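PDB 1UP7: 6-phospho-beta-glucosidase BglT from Thermotoga maritima, which hydrolyses cellobiose 6'-phosphate to glucose 6-phosphate and glucose, using NAD+ and manganese as cofactors. Local coordinates for residues V77-R82 / E123-T128; Q104-V109 / L192-F197; D127-R130 / N134-I137; R245-E250 / L358-A363. All coordinates share one frame; numbering follows the deposited sequence.

From the N terminus, strand 76-79 of the parallel Rossmann sheet runs into interaction 1, whose loop closes when helix 109-131 brings residues 123-128 back beside it and NAD. Interaction 3 follows directly, sharing Asp127 and Thr128; its tight turn leads into strand 136-139, the neighbour of 76-79. Interaction 2 starts at 104-109, inside the loop of interaction 1, and closes only at 192-197, so the two cross, while interaction 3 is nested within it. Interactions 1 and 2 also meet at the salt bridge Arg82-Glu105. Interaction 2 ties the nucleotide-binding domain to the C-terminal domain, where interaction 4 joins two helices beside it.

Interaction 1. Residues V77-R82 / E123-T128; sequences VIFQFR and EEYVDT. With NAD (nicotinamide-adenine-dinucleotide), chain I.
Tyr125 OH donates to N1A of the NAD adenine at 2.6 Å, the shortest polar bond of a contact that joins helix 109-131 to the end of strand 76-79 and the loop after it. This is the cofactor side of a Rossmann-type nucleotide-binding domain, where the chain leaves the parallel sheet and runs alongside the dinucleotide. Across the contact Phe81 and Tyr125 form an offset edge-to-face pair, ring centroids 5.3 Å apart and planes at 84°. The CD2-CE2 edge of Tyr125 stands over one face of Phe81, and Phe81 CZ comes within 3.7 Å of Tyr125 CD2. Past this edge, the hydroxyl at the end of the ring makes the adenine bond, while Phe67 stacks on the tyrosine ring. Phe81 holds its CG between its own backbone N and carbonyl carbon (chi1 56°), leaving its CB 3.3 Å from C4A of the adenine and its ring beside the purine. Phe81 CE1 in turn lies over a face of Phe79, near the rim, and Phe79 CZ touches Tyr125 CB at 3.6 Å. Val126 CG2 is a looser neighbour of the same phenylalanine. The pyrophosphate end belongs to Arg82, whose chain bends at chi3 (-64°) to bring its guanidinium to the phosphates. Arg82 NE is shared between the bridging O3 of NAD, at 3.0 Å, and O1A; NH1 is kept for a salt bridge with Glu105. Arg82 NH2 makes the shortest of the arginine's bonds to the cofactor, 2.8 Å to O1N of NAD, while ribose carbon C3D sits over the centre of one guanidinium face.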
# COMPACT_ATOMS: atom_id res chain seq x y z
N VAL A 77 -28.85 9.54 15.14
CA VAL A 77 -28.57 10.78 15.86
C VAL A 77 -27.96 11.82 14.93
O VAL A 77 -26.91 11.59 14.31
CB VAL A 77 -27.68 10.52 17.14
CG1 VAL A 77 -27.39 11.80 17.90
CG2 VAL A 77 -28.39 9.51 18.08
N ILE A 78 -28.61 12.98 14.86
CA ILE A 78 -28.16 14.04 13.98
C ILE A 78 -27.44 15.10 14.78
O ILE A 78 -28.05 15.74 15.64
CB ILE A 78 -29.35 14.64 13.15
CG1 ILE A 78 -29.97 13.57 12.23
CG2 ILE A 78 -28.89 15.91 12.35
CD1 ILE A 78 -31.32 13.94 11.67
N PHE A 79 -26.13 15.28 14.50
CA PHE A 79 -25.35 16.37 15.09
C PHE A 79 -25.52 17.61 14.24
O PHE A 79 -25.07 17.65 13.09
CB PHE A 79 -23.85 16.04 15.14
CG PHE A 79 -23.46 15.13 16.25
CD1 PHE A 79 -24.44 14.55 17.09
CD2 PHE A 79 -22.12 14.82 16.45
CE1 PHE A 79 -24.07 13.67 18.11
CE2 PHE A 79 -21.73 13.95 17.49
CZ PHE A 79 -22.71 13.39 18.32
N GLN A 80 -26.10 18.64 14.83
CA GLN A 80 -26.43 19.86 14.10
C GLN A 80 -26.29 21.08 15.04
O GLN A 80 -26.90 22.13 14.86
CB GLN A 80 -27.82 19.65 13.49
CG GLN A 80 -28.80 20.69 13.73
CD GLN A 80 -30.22 20.30 13.39
OE1 GLN A 80 -30.46 19.49 12.52
NE2 GLN A 80 -31.17 20.95 14.03
N PHE A 81 -25.44 20.91 16.04
CA PHE A 81 -25.13 21.96 17.02
C PHE A 81 -23.86 22.73 16.65
O PHE A 81 -22.98 22.22 15.98
CB PHE A 81 -24.98 21.37 18.44
CG PHE A 81 -23.97 20.27 18.54
CD1 PHE A 81 -24.33 18.96 18.25
CD2 PHE A 81 -22.65 20.56 18.91
CE1 PHE A 81 -23.38 17.93 18.35
CE2 PHE A 81 -21.70 19.54 19.00
CZ PHE A 81 -22.07 18.22 18.70
N ARG A 82 -23.77 23.97 17.08
CA ARG A 82 -22.59 24.78 16.85
C ARG A 82 -21.86 24.98 18.17
O ARG A 82 -22.31 25.77 18.99
CB ARG A 82 -22.99 26.12 16.25
CG ARG A 82 -21.83 27.00 15.77
CD ARG A 82 -22.29 28.39 15.32
NE ARG A 82 -23.15 28.33 14.15
CZ ARG A 82 -22.72 28.17 12.90
NH1 ARG A 82 -21.40 28.07 12.65
NH2 ARG A 82 -23.59 28.12 11.92
N GLU A 123 -16.49 14.18 21.63
CA GLU A 123 -15.91 13.09 22.39
C GLU A 123 -16.90 12.58 23.41
O GLU A 123 -17.16 11.37 23.51
CB GLU A 123 -14.62 13.53 23.10
CG GLU A 123 -13.44 12.69 22.68
CD GLU A 123 -12.14 13.10 23.32
OE1 GLU A 123 -11.94 14.31 23.58
OE2 GLU A 123 -11.31 12.16 23.56
N GLU A 124 -17.49 13.51 24.15
CA GLU A 124 -18.47 13.19 25.19
C GLU A 124 -19.73 12.58 24.57
O GLU A 124 -20.21 11.53 25.04
CB GLU A 124 -18.80 14.47 25.99
CG GLU A 124 -19.36 14.22 27.39
CD GLU A 124 -20.26 15.37 27.89
OE1 GLU A 124 -19.74 16.36 28.52
OE2 GLU A 124 -21.49 15.30 27.63
N TYR A 125 -20.22 13.20 23.51
CA TYR A 125 -21.44 12.76 22.84
C TYR A 125 -21.29 11.37 22.19
O TYR A 125 -22.18 10.53 22.37
CB TYR A 125 -21.91 13.83 21.83
CG TYR A 125 -22.56 15.08 22.44
CD1 TYR A 125 -22.87 15.17 23.82
CD2 TYR A 125 -22.89 16.17 21.62
CE1 TYR A 125 -23.51 16.30 24.37
CE2 TYR A 125 -23.53 17.30 22.13
CZ TYR A 125 -23.82 17.37 23.51
OH TYR A 125 -24.43 18.50 23.98
N VAL A 126 -20.20 11.12 21.46
CA VAL A 126 -19.97 9.83 20.82
C VAL A 126 -19.83 8.76 21.91
O VAL A 126 -20.35 7.65 21.79
CB VAL A 126 -18.73 9.85 19.89
CG1 VAL A 126 -18.25 8.43 19.58
CG2 VAL A 126 -19.01 10.72 18.62
N ASP A 127 -19.15 9.10 23.01
CA ASP A 127 -19.01 8.13 24.10
C ASP A 127 -20.37 7.72 24.68
O ASP A 127 -20.62 6.54 24.92
CB ASP A 127 -18.04 8.60 25.20
CG ASP A 127 -17.68 7.46 26.14
OD1 ASP A 127 -16.96 6.52 25.72
OD2 ASP A 127 -18.08 7.41 27.33
N THR A 128 -21.26 8.68 24.88
CA THR A 128 -22.59 8.38 25.38
C THR A 128 -23.40 7.54 24.38
O THR A 128 -24.09 6.58 24.78
CB THR A 128 -23.37 9.69 25.73
OG1 THR A 128 -22.66 10.38 26.75
CG2 THR A 128 -24.70 9.40 26.41
PA NAD I . -26.62 27.50 15.38
O1A NAD I . -25.80 28.56 16.00
O2A NAD I . -28.11 27.86 15.16
O5B NAD I . -26.47 26.24 16.38
C5B NAD I . -27.44 25.23 16.38
C4B NAD I . -27.90 24.93 17.80
O4B NAD I . -26.88 24.24 18.52
C3B NAD I . -28.25 26.15 18.64
O3B NAD I . -29.63 26.07 18.98
C2B NAD I . -27.37 26.04 19.88
O2B NAD I . -28.05 26.41 21.06
C1B NAD I . -27.08 24.55 19.90
N9A NAD I . -25.89 24.15 20.65
C8A NAD I . -24.69 24.80 20.82
N7A NAD I . -23.91 23.99 21.56
C5A NAD I . -24.55 22.83 21.82
C6A NAD I . -24.23 21.68 22.53
N6A NAD I . -23.05 21.54 23.13
N1A NAD I . -25.16 20.66 22.63
C2A NAD I . -26.41 20.79 22.03
N3A NAD I . -26.72 21.94 21.35
C4A NAD I . -25.81 22.93 21.26
O3 NAD I . -25.90 27.16 13.98
PN NAD I . -26.52 26.46 12.68
O1N NAD I . -26.35 27.48 11.62
O2N NAD I . -27.82 25.85 12.90
O5D NAD I . -25.55 25.22 12.41
C5D NAD I . -25.13 24.30 13.40
C4D NAD I . -23.89 23.56 12.87
O4D NAD I . -24.15 22.83 11.67
C3D NAD I . -22.76 24.52 12.51
O3D NAD I . -21.59 23.90 12.95
C2D NAD I . -22.79 24.62 10.99
O2D NAD I . -21.54 24.90 10.38
C1D NAD I . -23.39 23.30 10.55
N1N NAD I . -24.40 23.52 9.52
C2N NAD I . -25.63 22.95 9.77
C3N NAD I . -26.67 23.08 8.89
C7N NAD I . -28.00 22.45 9.24
O7N NAD I . -28.77 21.70 8.31
N7N NAD I . -28.45 22.60 10.50
C4N NAD I . -26.44 23.80 7.72
C5N NAD I . -25.19 24.38 7.43
C6N NAD I . -24.16 24.23 8.36

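Interaction 2. Residues Q104-V109 / L192-F197; sequences QETTGV and LNHLSF. With G6P (6-O-phosphono-alpha-D-glucopyranose), chain J; NAD (nicotinamide-adenine-dinucleotide), chain I.
Leu192 to Leu195 form a type II beta turn at the tip of the hairpin between strands 185-190 and 195-203, closed by Leu195 N to Leu192 O at 2.7 Å, and its third residue, His194, takes a positive phi (63°) and turns its ring to Thr106 in loop 104-109. The two segments line the active site of this family 4 glycosidase from its two domains. Thr106 crosses the imidazole at about a right angle, its OG1 over one face near the rim and 3.3 Å from His194 ND1; Asn193 CG lies over the opposite face. The sugar comes to the ring's edge: His194 NE2 and G6P O3 are hydrogen-bonded at 3.2 Å, with either able to donate. His194 and Cys164 are manganese-binding residues of the enzyme. Glu105 extends from the same loop as Thr106 to hold both ligands, its OE1 accepting from G6P O4 at 2.9 Å and its OE2 from NAD O2D at 2.8 Å. As in related enzymes, Glu105 probably raises the basicity of the proton acceptor Tyr243, which packs on Thr106. Gln104 braces the loop from within: its OE1 takes two bonds from Thr106, whose OG1 sits in the carbonyl plane on a lone pair, whereas Thr106 N, 2.8 Å from Gln104 OE1, approaches from above that plane (43°). A water also bridges the segments, touching Thr107 OG1 and donating to His194 O at 2.7 Å.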
# COMPACT_ATOMS: atom_id res chain seq x y z
N GLN A 104 -12.53 32.43 8.19
CA GLN A 104 -13.68 31.73 7.63
C GLN A 104 -14.20 30.65 8.58
O GLN A 104 -13.44 30.00 9.31
CB GLN A 104 -13.31 31.16 6.26
CG GLN A 104 -14.48 31.12 5.24
CD GLN A 104 -15.33 29.85 5.46
OE1 GLN A 104 -14.83 28.81 5.94
NE2 GLN A 104 -16.60 29.95 5.16
N GLU A 105 -15.51 30.46 8.60
CA GLU A 105 -16.15 29.48 9.48
C GLU A 105 -15.50 28.07 9.52
O GLU A 105 -15.30 27.52 10.63
CB GLU A 105 -17.66 29.39 9.14
CG GLU A 105 -18.41 28.33 9.95
CD GLU A 105 -19.70 27.84 9.32
OE1 GLU A 105 -19.78 27.70 8.07
OE2 GLU A 105 -20.66 27.57 10.09
N THR A 106 -15.16 27.51 8.35
CA THR A 106 -14.71 26.11 8.25
C THR A 106 -13.32 25.94 7.67
O THR A 106 -12.76 24.86 7.75
CB THR A 106 -15.71 25.28 7.39
OG1 THR A 106 -15.68 25.72 6.01
CG2 THR A 106 -17.16 25.60 7.77
N THR A 107 -12.77 26.99 7.07
CA THR A 107 -11.56 26.88 6.28
C THR A 107 -10.40 27.62 6.91
O THR A 107 -10.51 28.81 7.14
CB THR A 107 -11.80 27.51 4.88
OG1 THR A 107 -12.96 26.89 4.29
CG2 THR A 107 -10.64 27.16 3.96
N GLY A 108 -9.28 26.96 7.10
CA GLY A 108 -8.08 27.62 7.58
C GLY A 108 -8.17 27.81 9.08
O GLY A 108 -8.76 27.00 9.80
N VAL A 109 -7.61 28.91 9.55
CA VAL A 109 -7.44 29.17 11.00
C VAL A 109 -8.77 29.12 11.76
O VAL A 109 -8.85 28.55 12.84
CB VAL A 109 -6.66 30.48 11.28
CG1 VAL A 109 -6.57 30.81 12.83
CG2 VAL A 109 -5.27 30.42 10.67
N LEU A 192 -11.79 16.42 0.29
CA LEU A 192 -12.17 16.58 1.66
C LEU A 192 -13.42 17.47 1.64
O LEU A 192 -13.66 18.20 0.70
CB LEU A 192 -11.04 17.27 2.41
CG LEU A 192 -10.01 16.40 3.17
CD1 LEU A 192 -9.80 14.98 2.67
CD2 LEU A 192 -8.71 17.15 3.35
N ASN A 193 -14.21 17.36 2.67
CA ASN A 193 -15.28 18.31 2.94
C ASN A 193 -14.81 19.77 2.77
O ASN A 193 -13.83 20.18 3.37
CB ASN A 193 -15.80 18.05 4.35
CG ASN A 193 -17.03 18.85 4.70
OD1 ASN A 193 -17.07 19.48 5.75
ND2 ASN A 193 -18.05 18.84 3.83
N HIS A 194 -15.50 20.54 1.94
CA HIS A 194 -15.05 21.89 1.57
C HIS A 194 -13.74 21.96 0.82
O HIS A 194 -13.13 23.03 0.78
CB HIS A 194 -14.94 22.79 2.81
CG HIS A 194 -16.24 22.94 3.51
ND1 HIS A 194 -16.40 22.70 4.86
CD2 HIS A 194 -17.47 23.20 3.02
CE1 HIS A 194 -17.67 22.87 5.18
NE2 HIS A 194 -18.34 23.16 4.08
N LEU A 195 -13.35 20.85 0.20
CA LEU A 195 -12.08 20.74 -0.50
C LEU A 195 -12.19 19.55 -1.45
O LEU A 195 -11.46 18.57 -1.37
CB LEU A 195 -10.97 20.53 0.52
CG LEU A 195 -9.55 20.85 0.06
CD1 LEU A 195 -9.23 22.31 0.21
CD2 LEU A 195 -8.57 20.00 0.81
N SER A 196 -13.17 19.65 -2.34
CA SER A 196 -13.58 18.54 -3.16
C SER A 196 -13.57 18.93 -4.63
O SER A 196 -13.59 20.13 -4.96
CB SER A 196 -14.97 18.06 -2.72
OG SER A 196 -15.95 19.09 -2.94
N PHE A 197 -13.54 17.90 -5.47
CA PHE A 197 -13.26 18.05 -6.89
C PHE A 197 -14.17 17.09 -7.65
O PHE A 197 -14.41 15.97 -7.21
CB PHE A 197 -11.77 17.76 -7.15
CG PHE A 197 -10.85 18.62 -6.32
CD1 PHE A 197 -10.52 18.25 -5.01
CD2 PHE A 197 -10.35 19.82 -6.84
CE1 PHE A 197 -9.70 19.04 -4.23
CE2 PHE A 197 -9.51 20.60 -6.08
CZ PHE A 197 -9.18 20.22 -4.77
C1 G6P J . -22.44 26.25 2.66
C2 G6P J . -21.51 25.17 3.28
C3 G6P J . -21.91 24.93 4.74
C4 G6P J . -21.74 26.24 5.48
C5 G6P J . -22.72 27.26 4.88
C6 G6P J . -22.56 28.62 5.56
O1 G6P J . -22.12 26.60 1.30
O2 G6P J . -21.53 23.93 2.59
O3 G6P J . -21.16 23.87 5.34
O4 G6P J . -21.90 26.05 6.89
O5 G6P J . -22.49 27.45 3.46
O6 G6P J . -23.79 29.32 5.60
P G6P J . -24.07 30.43 6.73
O1P G6P J . -25.53 30.81 6.59
O2P G6P J . -23.24 31.70 6.61
O3P G6P J . -23.82 29.78 8.06
PA NAD I . -26.62 27.50 15.38
O1A NAD I . -25.80 28.56 16.00
O2A NAD I . -28.11 27.86 15.16
O5B NAD I . -26.47 26.24 16.38
C5B NAD I . -27.44 25.23 16.38
C4B NAD I . -27.90 24.93 17.80
O4B NAD I . -26.88 24.24 18.52
C3B NAD I . -28.25 26.15 18.64
O3B NAD I . -29.63 26.07 18.98
C2B NAD I . -27.37 26.04 19.88
O2B NAD I . -28.05 26.41 21.06
C1B NAD I . -27.08 24.55 19.90
N9A NAD I . -25.89 24.15 20.65
C8A NAD I . -24.69 24.80 20.82
N7A NAD I . -23.91 23.99 21.56
C5A NAD I . -24.55 22.83 21.82
C6A NAD I . -24.23 21.68 22.53
N6A NAD I . -23.05 21.54 23.13
N1A NAD I . -25.16 20.66 22.63
C2A NAD I . -26.41 20.79 22.03
N3A NAD I . -26.72 21.94 21.35
C4A NAD I . -25.81 22.93 21.26
O3 NAD I . -25.90 27.16 13.98
PN NAD I . -26.52 26.46 12.68
O1N NAD I . -26.35 27.48 11.62
O2N NAD I . -27.82 25.85 12.90
O5D NAD I . -25.55 25.22 12.41
C5D NAD I . -25.13 24.30 13.40
C4D NAD I . -23.89 23.56 12.87
O4D NAD I . -24.15 22.83 11.67
C3D NAD I . -22.76 24.52 12.51
O3D NAD I . -21.59 23.90 12.95
C2D NAD I . -22.79 24.62 10.99
O2D NAD I . -21.54 24.90 10.38
C1D NAD I . -23.39 23.30 10.55
N1N NAD I . -24.40 23.52 9.52
C2N NAD I . -25.63 22.95 9.77
C3N NAD I . -26.67 23.08 8.89
C7N NAD I . -28.00 22.45 9.24
O7N NAD I . -28.77 21.70 8.31
N7N NAD I . -28.45 22.60 10.50
C4N NAD I . -26.44 23.80 7.72
C5N NAD I . -25.19 24.38 7.43
C6N NAD I . -24.16 24.23 8.36
O HOH W 1 -12.13 24.62 2.73

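Interaction 3. Residues D127-R130 / N134-I137; sequences DTVR and NATI
Val129 leans from helix 109-131 onto the strand that follows it, and its CB already lies 4.2 Å from Ile137 CD1. At the tip, CG1 is turned anti to the backbone N (chi1 167°), which aims it at the returning chain. There Val129 CG1 rests against the backbone of Ala135, 3.7 Å from Ala135 N, with Ala135 CB a little further off. Val129 CG1 also meets Ile137 CD1 at 4.0 Å, so one valine branch bridges the start of the strand and Ile137 within it, whose side chain points toward the helix. Ile137 extends its CG1-CD1 arm to make that contact. Phe67 and Val71 of helix 67-71 also pack on Val129. Polar bonds fix the turn itself. Asn134 N donates to Val129 O at 2.9 Å. Its side chain bonds to the next carbonyl: Asn134 ND2 donates to Arg130 O at 3.0 Å, in the carbonyl plane on a lone pair, with the acceptor also close to the plane of the amide. One residue thus bonds to two successive carbonyls near the helix end, and its left-handed backbone (phi 48°) swings the chain round. Arg130 contributes the second carbonyl while its guanidinium goes elsewhere, NH1 bonding to Leu155 O. Strands 76-79 and 136-139, parallel neighbours in the sheet, are joined by a beta-alpha-beta crossover that includes helix 109-131, and this contact is its helix-to-strand turn, as in the Rossmann fold.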
# COMPACT_ATOMS: atom_id res chain seq x y z
N ASP A 127 -19.15 9.10 23.01
CA ASP A 127 -19.01 8.13 24.10
C ASP A 127 -20.37 7.72 24.68
O ASP A 127 -20.62 6.54 24.92
CB ASP A 127 -18.04 8.60 25.20
CG ASP A 127 -17.68 7.46 26.14
OD1 ASP A 127 -16.96 6.52 25.72
OD2 ASP A 127 -18.08 7.41 27.33
N THR A 128 -21.26 8.68 24.88
CA THR A 128 -22.59 8.38 25.38
C THR A 128 -23.40 7.54 24.38
O THR A 128 -24.09 6.58 24.78
CB THR A 128 -23.37 9.69 25.73
OG1 THR A 128 -22.66 10.38 26.75
CG2 THR A 128 -24.70 9.40 26.41
N VAL A 129 -23.34 7.89 23.08
CA VAL A 129 -24.07 7.14 22.06
C VAL A 129 -23.57 5.69 22.04
O VAL A 129 -24.36 4.75 22.13
CB VAL A 129 -23.96 7.81 20.67
CG1 VAL A 129 -24.43 6.87 19.55
CG2 VAL A 129 -24.70 9.16 20.64
N ARG A 130 -22.26 5.52 21.95
CA ARG A 130 -21.66 4.19 21.92
C ARG A 130 -22.02 3.33 23.15
O ARG A 130 -22.21 2.13 23.02
CB ARG A 130 -20.15 4.34 21.67
CG ARG A 130 -19.18 3.72 22.64
CD ARG A 130 -17.71 4.22 22.45
NE ARG A 130 -17.11 3.58 21.28
CZ ARG A 130 -16.18 4.11 20.50
NH1 ARG A 130 -15.68 5.30 20.75
NH2 ARG A 130 -15.75 3.41 19.46
N ASN A 134 -25.84 2.83 20.49
CA ASN A 134 -25.01 2.56 19.33
C ASN A 134 -25.69 2.97 18.00
O ASN A 134 -25.69 2.24 17.01
CB ASN A 134 -24.59 1.07 19.31
CG ASN A 134 -23.10 0.92 19.13
OD1 ASN A 134 -22.63 0.76 17.99
ND2 ASN A 134 -22.33 1.04 20.23
N ALA A 135 -26.33 4.15 18.01
CA ALA A 135 -26.99 4.71 16.85
C ALA A 135 -25.98 5.09 15.77
O ALA A 135 -24.79 5.27 16.06
CB ALA A 135 -27.77 5.92 17.26
N THR A 136 -26.47 5.25 14.54
CA THR A 136 -25.71 5.89 13.49
C THR A 136 -25.78 7.38 13.74
O THR A 136 -26.86 7.95 13.87
CB THR A 136 -26.30 5.55 12.14
OG1 THR A 136 -26.01 4.18 11.87
CG2 THR A 136 -25.59 6.33 11.02
N ILE A 137 -24.62 8.01 13.78
CA ILE A 137 -24.60 9.46 13.89
C ILE A 137 -24.44 10.09 12.52
O ILE A 137 -23.53 9.72 11.79
CB ILE A 137 -23.49 9.96 14.85
CG1 ILE A 137 -23.70 9.40 16.25
CG2 ILE A 137 -23.49 11.50 14.91
CD1 ILE A 137 -22.41 9.32 17.10

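Interaction 4. Residues R245-E250 / L358-A363; sequences RYYLME and LSFIHA
Tyr247 and Phe360 mark the closest approach of two helical segments, their CA atoms 9.0 Å apart, a spacing that leaves the side chains to make the contact. Segment 245-250 is a short helix that Met249 ends, while also serving as N-cap of helix 250-258; segment 358-363 lies inside the long helix 355-376. No hydrogen bond joins them. Phe360 reaches across and pushes its ring edge toward the face of Tyr247, an offset edge-to-face pair with centroids 5.8 Å apart and planes at 75°. Its CE1 also touches Tyr247 CB at 3.9 Å. Further round the ring, Phe360 CZ meets Leu248 CD2 at 3.7 Å, the methyl lying at the edge and near the ring plane. Phe360 CG stands beside its backbone N, anti to the carbonyl carbon (chi1 -61°), which carries the ring out between the two residues of the short helix. Leu195 and Phe197 of strand 195-203 pack against the phenylalanine, and Phe356 meets it edge-to-face. The subunit interface is close by: Leu248 packs on Val396 of the second subunit, and His362 stacks on His362 of that subunit. The contact is helix-to-helix aromatic packing within the C-terminal domain of the family 4 glycosidase, with the Tyr247 side chain about 6 Å from that of the active-site Tyr243.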
# COMPACT_ATOMS: atom_id res chain seq x y z
N ARG A 245 -11.71 28.70 -3.51
CA ARG A 245 -11.42 30.11 -3.75
C ARG A 245 -10.51 30.68 -2.66
O ARG A 245 -9.70 31.55 -2.94
CB ARG A 245 -12.70 30.95 -3.73
CG ARG A 245 -13.44 31.05 -5.05
CD ARG A 245 -14.82 31.77 -4.87
NE ARG A 245 -15.35 31.38 -3.55
CZ ARG A 245 -16.28 32.03 -2.86
NH1 ARG A 245 -16.81 33.15 -3.34
NH2 ARG A 245 -16.68 31.54 -1.67
N TYR A 246 -10.65 30.18 -1.43
CA TYR A 246 -9.86 30.67 -0.29
C TYR A 246 -8.41 30.30 -0.40
O TYR A 246 -7.57 31.03 0.10
CB TYR A 246 -10.41 30.19 1.07
CG TYR A 246 -11.81 30.69 1.34
CD1 TYR A 246 -12.05 32.01 1.70
CD2 TYR A 246 -12.92 29.84 1.20
CE1 TYR A 246 -13.35 32.49 1.92
CE2 TYR A 246 -14.22 30.29 1.41
CZ TYR A 246 -14.42 31.62 1.76
OH TYR A 246 -15.71 32.07 1.97
N TYR A 247 -8.14 29.18 -1.06
CA TYR A 247 -6.80 28.73 -1.34
C TYR A 247 -6.23 29.37 -2.58
O TYR A 247 -5.15 29.93 -2.50
CB TYR A 247 -6.79 27.23 -1.50
CG TYR A 247 -7.11 26.50 -0.23
CD1 TYR A 247 -8.44 26.29 0.15
CD2 TYR A 247 -6.10 26.01 0.57
CE1 TYR A 247 -8.75 25.63 1.30
CE2 TYR A 247 -6.40 25.30 1.73
CZ TYR A 247 -7.72 25.12 2.09
OH TYR A 247 -8.05 24.43 3.22
N LEU A 248 -6.97 29.33 -3.70
CA LEU A 248 -6.42 29.69 -5.01
C LEU A 248 -6.64 31.17 -5.37
O LEU A 248 -6.02 31.71 -6.29
CB LEU A 248 -7.01 28.78 -6.08
CG LEU A 248 -6.50 27.35 -5.97
CD1 LEU A 248 -7.57 26.53 -6.61
CD2 LEU A 248 -5.13 27.16 -6.65
N MET A 249 -7.55 31.80 -4.62
CA MET A 249 -7.88 33.23 -4.74
C MET A 249 -7.72 33.95 -3.38
O MET A 249 -8.53 34.83 -3.02
CB MET A 249 -9.31 33.43 -5.26
CG MET A 249 -9.54 32.95 -6.68
SD MET A 249 -11.27 33.01 -7.18
CE MET A 249 -11.54 34.58 -7.12
N GLU A 250 -6.66 33.59 -2.65
CA GLU A 250 -6.49 34.05 -1.29
C GLU A 250 -6.49 35.56 -1.16
O GLU A 250 -7.27 36.09 -0.36
CB GLU A 250 -5.22 33.50 -0.63
CG GLU A 250 -5.18 33.74 0.86
CD GLU A 250 -3.92 33.21 1.53
OE1 GLU A 250 -3.14 32.44 0.91
OE2 GLU A 250 -3.69 33.59 2.68
N LEU A 358 -4.82 16.11 -5.30
CA LEU A 358 -4.04 15.49 -4.23
C LEU A 358 -3.15 16.52 -3.49
O LEU A 358 -2.98 16.42 -2.29
CB LEU A 358 -3.21 14.32 -4.75
CG LEU A 358 -3.90 12.95 -4.63
CD1 LEU A 358 -5.32 12.94 -5.21
CD2 LEU A 358 -3.05 11.82 -5.23
N SER A 359 -2.63 17.53 -4.19
CA SER A 359 -1.79 18.52 -3.54
C SER A 359 -2.56 19.15 -2.38
O SER A 359 -2.00 19.32 -1.28
CB SER A 359 -1.30 19.60 -4.49
OG SER A 359 -2.38 20.38 -5.00
N PHE A 360 -3.83 19.47 -2.60
CA PHE A 360 -4.64 20.02 -1.51
C PHE A 360 -5.05 18.96 -0.48
O PHE A 360 -4.92 19.19 0.70
CB PHE A 360 -5.88 20.76 -2.01
CG PHE A 360 -5.55 21.95 -2.88
CD1 PHE A 360 -5.15 23.16 -2.30
CD2 PHE A 360 -5.63 21.85 -4.25
CE1 PHE A 360 -4.84 24.25 -3.10
CE2 PHE A 360 -5.34 22.93 -5.06
CZ PHE A 360 -4.93 24.13 -4.48
N ILE A 361 -5.55 17.81 -0.94
CA ILE A 361 -6.06 16.82 -0.02
C ILE A 361 -5.00 16.35 0.98
O ILE A 361 -5.29 16.26 2.19
CB ILE A 361 -6.65 15.61 -0.79
CG1 ILE A 361 -7.84 16.04 -1.71
CG2 ILE A 361 -7.01 14.48 0.19
CD1 ILE A 361 -8.26 14.95 -2.70
N HIS A 362 -3.79 16.03 0.49
CA HIS A 362 -2.72 15.56 1.35
C HIS A 362 -2.40 16.65 2.40
O HIS A 362 -2.34 16.38 3.59
CB HIS A 362 -1.45 15.25 0.53
CG HIS A 362 -1.44 13.92 -0.14
ND1 HIS A 362 -1.62 12.73 0.55
CD2 HIS A 362 -1.20 13.58 -1.43
CE1 HIS A 362 -1.52 11.72 -0.29
NE2 HIS A 362 -1.25 12.20 -1.49
N ALA A 363 -2.18 17.89 1.95
CA ALA A 363 -1.73 18.94 2.87
C ALA A 363 -2.76 19.20 3.98
O ALA A 363 -2.44 19.31 5.18
CB ALA A 363 -1.42 20.30 2.09